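PDB 4XQM: glucosidase 2 subunit beta from Schizosaccharomyces pombe, which is the non-catalytic beta subunit of glucosidase 2, whose MRH lectin domain recognises the mannose-rich N-glycans that the enzyme trims in the endoplasmic reticulum. Local coordinates for residues 31-35 against 46-50; 19-23 against 85-91. All coordinates share one frame; numbering follows the deposited sequence.

In the fold
Both contacts belong to the MRH domain, an all-beta fold related to the mannose 6-phosphate receptors, and their centres lie about 15 Å apart on opposite sides of the chain's centre. Contact 2 brings strand 16-21 and the turn after it against strand 82-89, closing a long loop of chain; contact 1, the hairpin of strands 31-40 and 43-48, is nested inside that loop. Tyr46 links the two: its OH, 2.8 Å from the carbonyl O of Val21, probably hydrogen-bonds there. Contact 1 reaches toward the sugar site through Ile31, which touches the bound mannose, whereas contact 2 fills the interior between strands that are not neighbours in the sheet.

Contact 1: 31-35 against 46-50; sequences ILLGN and YENGQ
Strands 31-40 and 43-48 form an antiparallel hairpin, Asn35 and Glu47 making a hydrogen-bonded pair, Asn35 N to Glu47 O and Glu47 N to Asn35 O both 2.8 Å, while the axes of the short strand segments 31-35 and 46-48 lie at 107° to each other. Past this pair, Gln50 N still finds Leu32 O, at 2.8 Å and nearly straight (N-H...O 170°). Leu33 and Gly34 form a classic beta bulge opposite Val26 on the other neighbouring strand. Gly34 and Gly49 bring their backbones close, CA to CA 4.0 Å, and neither has a side chain to hold them apart. The Tyr46 ring lies beside Gly34 and Asn35; Gly34 O sits at the ring edge, near its plane, 3.5 Å from Tyr46 CD2, and the hydroxyl goes on to Val21 O. At the mannose end, Ile31 and Gln50 cross at about a right angle. With CG anti to the backbone N (chi1 179°) and the chain extended beyond it, Gln50 brings its amide carbon CD to 3.8 Å from Ile31 CG2. Leu32 CD2 lies against Gly49 CA. A water accepts from Asn35 ND2 at 3.0 Å and donates to Asn48 OD1 at 2.9 Å.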
loop_
_atom_site.group_PDB
_atom_site.type_symbol
_atom_site.label_atom_id
_atom_site.label_comp_id
_atom_site.label_asym_id
_atom_site.label_seq_id
_atom_site.Cartn_x
_atom_site.Cartn_y
_atom_site.Cartn_z
ATOM N N ILE A 31 3.636 10.090 -6.758
ATOM C CA ILE A 31 4.161 8.951 -7.499
ATOM C C ILE A 31 3.298 7.698 -7.305
ATOM O O ILE A 31 2.995 7.321 -6.168
ATOM C CB ILE A 31 5.615 8.651 -7.073
ATOM C CG1 ILE A 31 6.495 9.895 -7.247
ATOM C CG2 ILE A 31 6.171 7.477 -7.874
ATOM C CD1 ILE A 31 7.918 9.713 -6.718
ATOM N N LEU A 32 2.894 7.056 -8.406
ATOM C CA LEU A 32 2.151 5.800 -8.314
ATOM C C LEU A 32 3.083 4.658 -7.912
ATOM O O LEU A 32 4.054 4.361 -8.621
ATOM C CB LEU A 32 1.474 5.448 -9.646
ATOM C CG LEU A 32 0.751 4.090 -9.678
ATOM C CD1 LEU A 32 -0.481 4.108 -8.776
ATOM C CD2 LEU A 32 0.345 3.737 -11.103
ATOM N N LEU A 33 2.784 4.018 -6.781
ATOM C CA LEU A 33 3.539 2.839 -6.352
ATOM C C LEU A 33 2.999 1.555 -6.968
ATOM O O LEU A 33 3.721 0.574 -7.105
ATOM C CB LEU A 33 3.537 2.731 -4.826
ATOM C CG LEU A 33 4.787 3.269 -4.129
ATOM C CD1 LEU A 33 5.323 4.545 -4.781
ATOM C CD2 LEU A 33 4.583 3.438 -2.630
ATOM N N GLY A 34 1.723 1.550 -7.329
ATOM C CA GLY A 34 1.134 0.380 -7.943
ATOM C C GLY A 34 -0.377 0.413 -7.939
ATOM O O GLY A 34 -0.987 1.108 -7.122
ATOM N N ASN A 35 -0.963 -0.351 -8.855
ATOM C CA ASN A 35 -2.399 -0.552 -8.928
ATOM C C ASN A 35 -2.725 -1.926 -8.387
ATOM O O ASN A 35 -1.935 -2.859 -8.537
ATOM C CB ASN A 35 -2.850 -0.425 -10.382
ATOM C CG ASN A 35 -2.214 0.763 -11.078
ATOM O OD1 ASN A 35 -2.143 1.855 -10.512
ATOM N ND2 ASN A 35 -1.734 0.557 -12.303
ATOM N N TYR A 46 0.092 -4.672 -5.095
ATOM C CA TYR A 46 -0.114 -3.561 -6.013
ATOM C C TYR A 46 1.071 -3.543 -6.983
ATOM O O TYR A 46 2.224 -3.645 -6.561
ATOM C CB TYR A 46 -0.185 -2.232 -5.244
ATOM C CG TYR A 46 -1.437 -2.035 -4.418
ATOM C CD1 TYR A 46 -1.597 -2.670 -3.183
ATOM C CD2 TYR A 46 -2.455 -1.199 -4.863
ATOM C CE1 TYR A 46 -2.754 -2.481 -2.424
ATOM C CE2 TYR A 46 -3.605 -0.999 -4.111
ATOM C CZ TYR A 46 -3.748 -1.640 -2.898
ATOM O OH TYR A 46 -4.901 -1.432 -2.170
ATOM N N GLU A 47 0.789 -3.422 -8.281
ATOM C CA GLU A 47 1.822 -3.607 -9.308
ATOM C C GLU A 47 1.820 -2.499 -10.365
ATOM O O GLU A 47 0.887 -1.690 -10.431
ATOM C CB GLU A 47 1.651 -4.990 -9.964
ATOM C CG GLU A 47 1.736 -6.127 -8.975
ATOM C CD GLU A 47 1.536 -7.489 -9.609
ATOM O OE1 GLU A 47 1.275 -7.554 -10.832
ATOM O OE2 GLU A 47 1.642 -8.497 -8.874
ATOM N N ASN A 48 2.870 -2.477 -11.186
ATOM C CA ASN A 48 2.952 -1.594 -12.353
ATOM C C ASN A 48 2.893 -0.109 -12.027
ATOM O O ASN A 48 2.232 0.666 -12.722
ATOM C CB ASN A 48 1.873 -1.946 -13.389
ATOM C CG ASN A 48 1.686 -3.432 -13.546
ATOM O OD1 ASN A 48 0.571 -3.942 -13.429
ATOM N ND2 ASN A 48 2.778 -4.147 -13.795
ATOM N N GLY A 49 3.602 0.293 -10.978
ATOM C CA GLY A 49 3.710 1.696 -10.633
ATOM C C GLY A 49 4.681 2.430 -11.549
ATOM O O GLY A 49 5.150 1.876 -12.552
ATOM N N GLN A 50 4.986 3.671 -11.186
ATOM C CA GLN A 50 5.829 4.549 -11.992
ATOM C C GLN A 50 7.258 4.021 -12.120
ATOM O O GLN A 50 7.773 3.337 -11.217
ATOM C CB GLN A 50 5.847 5.961 -11.383
ATOM C CG GLN A 50 6.720 6.959 -12.154
ATOM C CD GLN A 50 6.740 8.354 -11.541
ATOM O OE1 GLN A 50 7.798 8.863 -11.145
ATOM N NE2 GLN A 50 5.572 8.990 -11.487
HETATM O O HOH W 1 -1.784 -2.348 -13.194
#

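Contact 2: 19-23 against 85-91; sequences KVVFY and IKMKSPA
Phe22 pushes the far edge of its ring against Met87 and Ser89, the two side chains coming from strand 82-89 to meet it. Phe22 CE1 is 3.8 Å from Met87 SD, a Met-aromatic contact made at the rim: the sulfur stands 5.0 Å from the ring centroid and 74° off the ring normal, not over a face. The methyl CE of Met87, off to one side of the ring plane, reaches Phe22 CZ, brought there by the bend of the side chain at its last torsion (chi3 62°). On the other side of CZ, Ser89 OG lies in the ring plane, 3.5 Å from Phe22 CE2. With its oxygen anti to the backbone N (chi1 174°), Ser89 OG also accepts from Ala91 N at 3.0 Å, closing an ST turn that leads into the 3-10 segment 90-91; the same OG hydrogen-bonds Asn70 OD1. This buried hydroxyl is thus held by two polar partners while it borders the ring. Ala91 CB comes obliquely to Phe22 CE2, 4.0 Å away. Val20 meets Met87 tip to tip, Val20 CG1 3.7 Å from Met87 SD, so that SD is shared between an aliphatic branch and an aromatic edge. Two residues before Met87, Ile85 CD1 touches Val20 CG2 more loosely, at 4.3 Å. No hydrogen bond joins the two backbones; side chains alone fill the gap, as inside the flattened beta barrel of the MRH fold. Val62 of strand 59-66 touches Met87, Val64 touches Phe22 and Ser89, Thr9 of strand 8-13 touches Met87, and Ile72 of strand 71-77 packs on Ile85.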
loop_
_atom_site.group_PDB
_atom_site.type_symbol
_atom_site.label_atom_id
_atom_site.label_comp_id
_atom_site.label_asym_id
_atom_site.label_seq_id
_atom_site.Cartn_x
_atom_site.Cartn_y
_atom_site.Cartn_z
ATOM N N LYS A 19 -0.175 6.999 0.649
ATOM C CA LYS A 19 -1.618 6.873 0.577
ATOM C C LYS A 19 -1.955 5.505 0.028
ATOM O O LYS A 19 -1.574 5.169 -1.103
ATOM C CB LYS A 19 -2.191 7.960 -0.321
ATOM C CG LYS A 19 -3.682 7.896 -0.543
ATOM C CD LYS A 19 -4.091 9.076 -1.427
ATOM C CE LYS A 19 -3.410 10.377 -0.966
ATOM N NZ LYS A 19 -3.607 11.515 -1.917
ATOM N N VAL A 20 -2.633 4.702 0.844
ATOM C CA VAL A 20 -3.099 3.390 0.416
ATOM C C VAL A 20 -4.604 3.456 0.240
ATOM O O VAL A 20 -5.321 3.847 1.164
ATOM C CB VAL A 20 -2.782 2.286 1.453
ATOM C CG1 VAL A 20 -3.397 0.950 1.025
ATOM C CG2 VAL A 20 -1.264 2.147 1.634
ATOM N N VAL A 21 -5.067 3.104 -0.956
ATOM C CA VAL A 21 -6.496 2.972 -1.205
ATOM C C VAL A 21 -6.801 1.503 -1.503
ATOM O O VAL A 21 -6.341 0.949 -2.510
ATOM C CB VAL A 21 -6.952 3.860 -2.361
ATOM C CG1 VAL A 21 -8.469 3.832 -2.448
ATOM C CG2 VAL A 21 -6.488 5.275 -2.137
ATOM N N PHE A 22 -7.570 0.863 -0.626
ATOM C CA PHE A 22 -7.818 -0.577 -0.776
ATOM C C PHE A 22 -8.448 -0.907 -2.134
ATOM O O PHE A 22 -9.429 -0.278 -2.542
ATOM C CB PHE A 22 -8.694 -1.119 0.363
ATOM C CG PHE A 22 -8.025 -1.118 1.722
ATOM C CD1 PHE A 22 -6.645 -1.269 1.851
ATOM C CD2 PHE A 22 -8.795 -0.986 2.877
ATOM C CE1 PHE A 22 -6.044 -1.279 3.125
ATOM C CE2 PHE A 22 -8.207 -0.990 4.136
ATOM C CZ PHE A 22 -6.838 -1.135 4.264
ATOM N N TYR A 23 -7.845 -1.873 -2.835
ATOM C CA TYR A 23 -8.349 -2.386 -4.111
ATOM C C TYR A 23 -8.315 -1.366 -5.243
ATOM O O TYR A 23 -8.924 -1.573 -6.297
ATOM C CB TYR A 23 -9.764 -2.960 -3.955
ATOM C CG TYR A 23 -9.845 -4.143 -3.020
ATOM C CD1 TYR A 23 -8.862 -5.126 -3.018
ATOM C CD2 TYR A 23 -10.894 -4.270 -2.122
ATOM C CE1 TYR A 23 -8.941 -6.218 -2.153
ATOM C CE2 TYR A 23 -10.983 -5.347 -1.270
ATOM C CZ TYR A 23 -10.014 -6.316 -1.280
ATOM O OH TYR A 23 -10.112 -7.381 -0.412
ATOM N N ILE A 85 4.503 -2.579 2.842
ATOM C CA ILE A 85 3.702 -1.709 3.699
ATOM C C ILE A 85 2.862 -2.553 4.631
ATOM O O ILE A 85 2.083 -3.403 4.174
ATOM C CB ILE A 85 2.779 -0.803 2.864
ATOM C CG1 ILE A 85 3.596 -0.033 1.821
ATOM C CG2 ILE A 85 2.033 0.172 3.771
ATOM C CD1 ILE A 85 2.772 0.883 0.926
ATOM N N LYS A 86 3.028 -2.333 5.931
ATOM C CA LYS A 86 2.213 -3.018 6.935
ATOM C C LYS A 86 1.116 -2.082 7.444
ATOM O O LYS A 86 1.372 -0.899 7.703
ATOM C CB LYS A 86 3.090 -3.501 8.093
ATOM C CG LYS A 86 2.345 -4.361 9.116
ATOM C CD LYS A 86 3.325 -5.031 10.077
ATOM C CE LYS A 86 2.590 -5.622 11.273
ATOM N NZ LYS A 86 3.530 -6.063 12.351
ATOM N N MET A 87 -0.102 -2.608 7.570
ATOM C CA MET A 87 -1.244 -1.811 8.005
ATOM C C MET A 87 -2.108 -2.527 9.028
ATOM O O MET A 87 -2.098 -3.746 9.106
ATOM C CB MET A 87 -2.146 -1.476 6.810
ATOM C CG MET A 87 -1.476 -0.721 5.693
ATOM S SD MET A 87 -2.680 -0.225 4.442
ATOM C CE MET A 87 -3.765 0.840 5.393
ATOM N N LYS A 88 -2.866 -1.750 9.791
ATOM C CA LYS A 88 -4.010 -2.264 10.539
ATOM C C LYS A 88 -5.273 -1.620 9.988
ATOM O O LYS A 88 -5.229 -0.480 9.492
ATOM C CB LYS A 88 -3.850 -1.989 12.039
ATOM C CG LYS A 88 -2.835 -2.939 12.675
ATOM C CD LYS A 88 -1.923 -2.277 13.691
ATOM C CE LYS A 88 -2.636 -1.929 14.971
ATOM N NZ LYS A 88 -1.721 -2.054 16.167
ATOM N N SER A 89 -6.390 -2.345 10.053
ATOM C CA SER A 89 -7.660 -1.833 9.538
ATOM C C SER A 89 -8.805 -2.715 9.990
ATOM O O SER A 89 -8.663 -3.944 10.019
ATOM C CB SER A 89 -7.670 -1.796 8.006
ATOM O OG SER A 89 -8.961 -1.428 7.538
ATOM N N PRO A 90 -9.945 -2.100 10.338
ATOM C CA PRO A 90 -11.147 -2.892 10.624
ATOM C C PRO A 90 -11.564 -3.738 9.421
ATOM O O PRO A 90 -12.247 -4.741 9.609
ATOM C CB PRO A 90 -12.214 -1.830 10.916
ATOM C CG PRO A 90 -11.451 -0.629 11.350
ATOM C CD PRO A 90 -10.160 -0.659 10.565
ATOM N N ALA A 91 -11.141 -3.363 8.212
ATOM C CA ALA A 91 -11.446 -4.156 7.016
ATOM C C ALA A 91 -10.943 -5.594 7.145
ATOM O O ALA A 91 -11.499 -6.516 6.531
ATOM C CB ALA A 91 -10.843 -3.522 5.790
#